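Local coordinates for fibronectin-binding protein (Streptococcus pyogenes, PDB 5A0L) that probably attaches the bacterium covalently to host tissue through an internal thioester in its surface-exposed N-terminal domain, as part of a fibronectin-binding adhesin, at residues 33-38 with 55-60. Numbering follows the deposited sequence.
Sequences HNLKVN and YFPRPT. With ZN (zinc ion), chain C.
The imidazole of His33, in the conformer described here, lies flat over one face of the Phe56 ring in an offset stack, with centroids 3.9 Å apart and planes tilted by only 21°. Overlap is closest along one side of the phenyl ring, where CG of His33 comes within 3.5 Å of Phe56 CD2, while ND1 sits above the phenyl rim. His33 CG is anti to its carbonyl carbon (chi1 -59°), Phe56 CG is turned further round (chi1 -87°), and both side chains leave the backbone toward the other segment, so the rings can overlap. Phenylalanine suits this place because its flat ring stacks with one face while its CD2 side still meets Leu35. Stacking leaves the imidazole edge available, and NE2 of His33 binds a zinc ion at 2.2 Å. Five waters complete an octahedral shell, with histidine the sole protein ligand in it. Beyond the stacked pair, the chain enters strand 35-39 of the closed antiparallel barrel, and the loop between strands 45-49 and 66-72 packs against this strand's beginning. Here the fork of Leu35 sends CD1 to Phe56 CD2 at 3.8 Å, approaching the ring obliquely, and sets both methyls on CD of Pro57, whose compact ring offers an apolar surface without a backbone N-H to satisfy. Leu203 of strand 203-205 touches both Leu35 and Pro57, while Trp132 of helix 120-135 packs on Phe56.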
# COMPACT_ATOMS: atom_id res chain seq x y z
N HIS A 33 9.70 -1.84 -3.58
CA HIS A 33 8.74 -2.13 -4.62
C HIS A 33 8.00 -0.83 -4.98
O HIS A 33 7.95 0.12 -4.16
CB HIS A 33 7.72 -3.21 -4.18
CG HIS A 33 8.35 -4.51 -3.80
ND1 HIS A 33 8.77 -4.78 -2.52
CD2 HIS A 33 8.71 -5.57 -4.55
CE1 HIS A 33 9.31 -5.98 -2.49
NE2 HIS A 33 9.30 -6.48 -3.71
N ASN A 34 7.40 -0.78 -6.16
CA ASN A 34 6.59 0.36 -6.54
C ASN A 34 5.48 -0.15 -7.43
O ASN A 34 5.59 -0.22 -8.65
CB ASN A 34 7.45 1.43 -7.21
CG ASN A 34 6.68 2.70 -7.44
OD1 ASN A 34 5.45 2.73 -7.32
ND2 ASN A 34 7.38 3.77 -7.74
N LEU A 35 4.43 -0.61 -6.76
CA LEU A 35 3.35 -1.31 -7.46
C LEU A 35 2.39 -0.37 -8.13
O LEU A 35 2.02 0.68 -7.57
CB LEU A 35 2.56 -2.23 -6.50
CG LEU A 35 3.43 -3.22 -5.72
CD1 LEU A 35 2.54 -4.10 -4.86
CD2 LEU A 35 4.33 -4.04 -6.63
N LYS A 36 1.95 -0.75 -9.33
CA LYS A 36 0.98 -0.03 -10.14
C LYS A 36 -0.06 -0.95 -10.70
O LYS A 36 0.21 -2.15 -10.86
CB LYS A 36 1.66 0.70 -11.33
CG LYS A 36 2.91 1.50 -11.01
CD LYS A 36 2.65 2.78 -10.22
CE LYS A 36 3.95 3.60 -10.17
NZ LYS A 36 3.87 4.77 -9.31
N VAL A 37 -1.20 -0.40 -11.05
CA VAL A 37 -2.20 -1.08 -11.85
C VAL A 37 -2.61 -0.20 -13.03
O VAL A 37 -2.66 1.03 -12.93
CB VAL A 37 -3.47 -1.47 -11.05
CG1 VAL A 37 -3.12 -2.48 -9.96
CG2 VAL A 37 -4.16 -0.26 -10.44
N ASN A 38 -2.93 -0.84 -14.15
CA ASN A 38 -3.54 -0.14 -15.27
C ASN A 38 -4.47 -1.04 -16.06
O ASN A 38 -4.53 -2.26 -15.79
CB ASN A 38 -2.51 0.65 -16.14
CG ASN A 38 -1.88 -0.16 -17.24
OD1 ASN A 38 -1.72 -1.38 -17.13
ND2 ASN A 38 -1.44 0.55 -18.30
N TYR A 55 2.87 -13.41 -2.79
CA TYR A 55 3.92 -12.86 -3.67
C TYR A 55 3.56 -11.46 -4.22
O TYR A 55 2.44 -11.23 -4.66
CB TYR A 55 4.16 -13.78 -4.87
CG TYR A 55 4.58 -15.19 -4.60
CD1 TYR A 55 5.52 -15.50 -3.66
CD2 TYR A 55 4.02 -16.23 -5.35
CE1 TYR A 55 5.92 -16.84 -3.46
CE2 TYR A 55 4.41 -17.55 -5.17
CZ TYR A 55 5.34 -17.85 -4.20
OH TYR A 55 5.72 -19.17 -4.02
N PHE A 56 4.56 -10.58 -4.26
CA PHE A 56 4.39 -9.31 -4.93
C PHE A 56 4.19 -9.51 -6.41
O PHE A 56 4.74 -10.47 -7.00
CB PHE A 56 5.61 -8.39 -4.70
CG PHE A 56 5.55 -7.56 -3.41
CD1 PHE A 56 5.59 -8.13 -2.16
CD2 PHE A 56 5.36 -6.21 -3.48
CE1 PHE A 56 5.50 -7.34 -1.01
CE2 PHE A 56 5.28 -5.43 -2.35
CZ PHE A 56 5.40 -6.00 -1.13
N PRO A 57 3.44 -8.63 -7.05
CA PRO A 57 3.39 -8.66 -8.52
C PRO A 57 4.80 -8.66 -9.13
O PRO A 57 5.74 -8.05 -8.61
CB PRO A 57 2.69 -7.34 -8.87
CG PRO A 57 1.83 -7.08 -7.68
CD PRO A 57 2.68 -7.50 -6.50
N ARG A 58 4.93 -9.38 -10.24
CA ARG A 58 6.17 -9.42 -11.02
C ARG A 58 6.53 -8.04 -11.59
O ARG A 58 5.65 -7.20 -11.82
CB ARG A 58 6.03 -10.45 -12.15
CG ARG A 58 5.78 -11.89 -11.68
CD ARG A 58 6.78 -12.32 -10.61
NE ARG A 58 8.16 -12.25 -11.09
CZ ARG A 58 9.21 -11.89 -10.35
NH1 ARG A 58 9.05 -11.52 -9.08
NH2 ARG A 58 10.41 -11.85 -10.90
N PRO A 59 7.82 -7.84 -11.90
CA PRO A 59 8.22 -6.62 -12.59
C PRO A 59 7.47 -6.44 -13.89
O PRO A 59 7.14 -7.41 -14.59
CB PRO A 59 9.73 -6.83 -12.84
CG PRO A 59 10.16 -7.74 -11.74
CD PRO A 59 8.97 -8.68 -11.56
N THR A 60 7.26 -5.20 -14.29
CA THR A 60 6.63 -4.90 -15.55
C THR A 60 7.33 -5.62 -16.71
O THR A 60 8.57 -5.69 -16.76
CB THR A 60 6.62 -3.40 -15.83
OG1 THR A 60 6.53 -2.69 -14.60
CG2 THR A 60 5.47 -3.04 -16.75
ZN ZN C . 10.35 -8.34 -4.20
O HOH W 1 12.05 -7.95 -2.88
O HOH W 2 11.39 -10.20 -4.58
O HOH W 3 9.35 -9.52 -2.78
O HOH W 4 11.52 -7.54 -5.76
O HOH W 5 8.98 -9.06 -5.60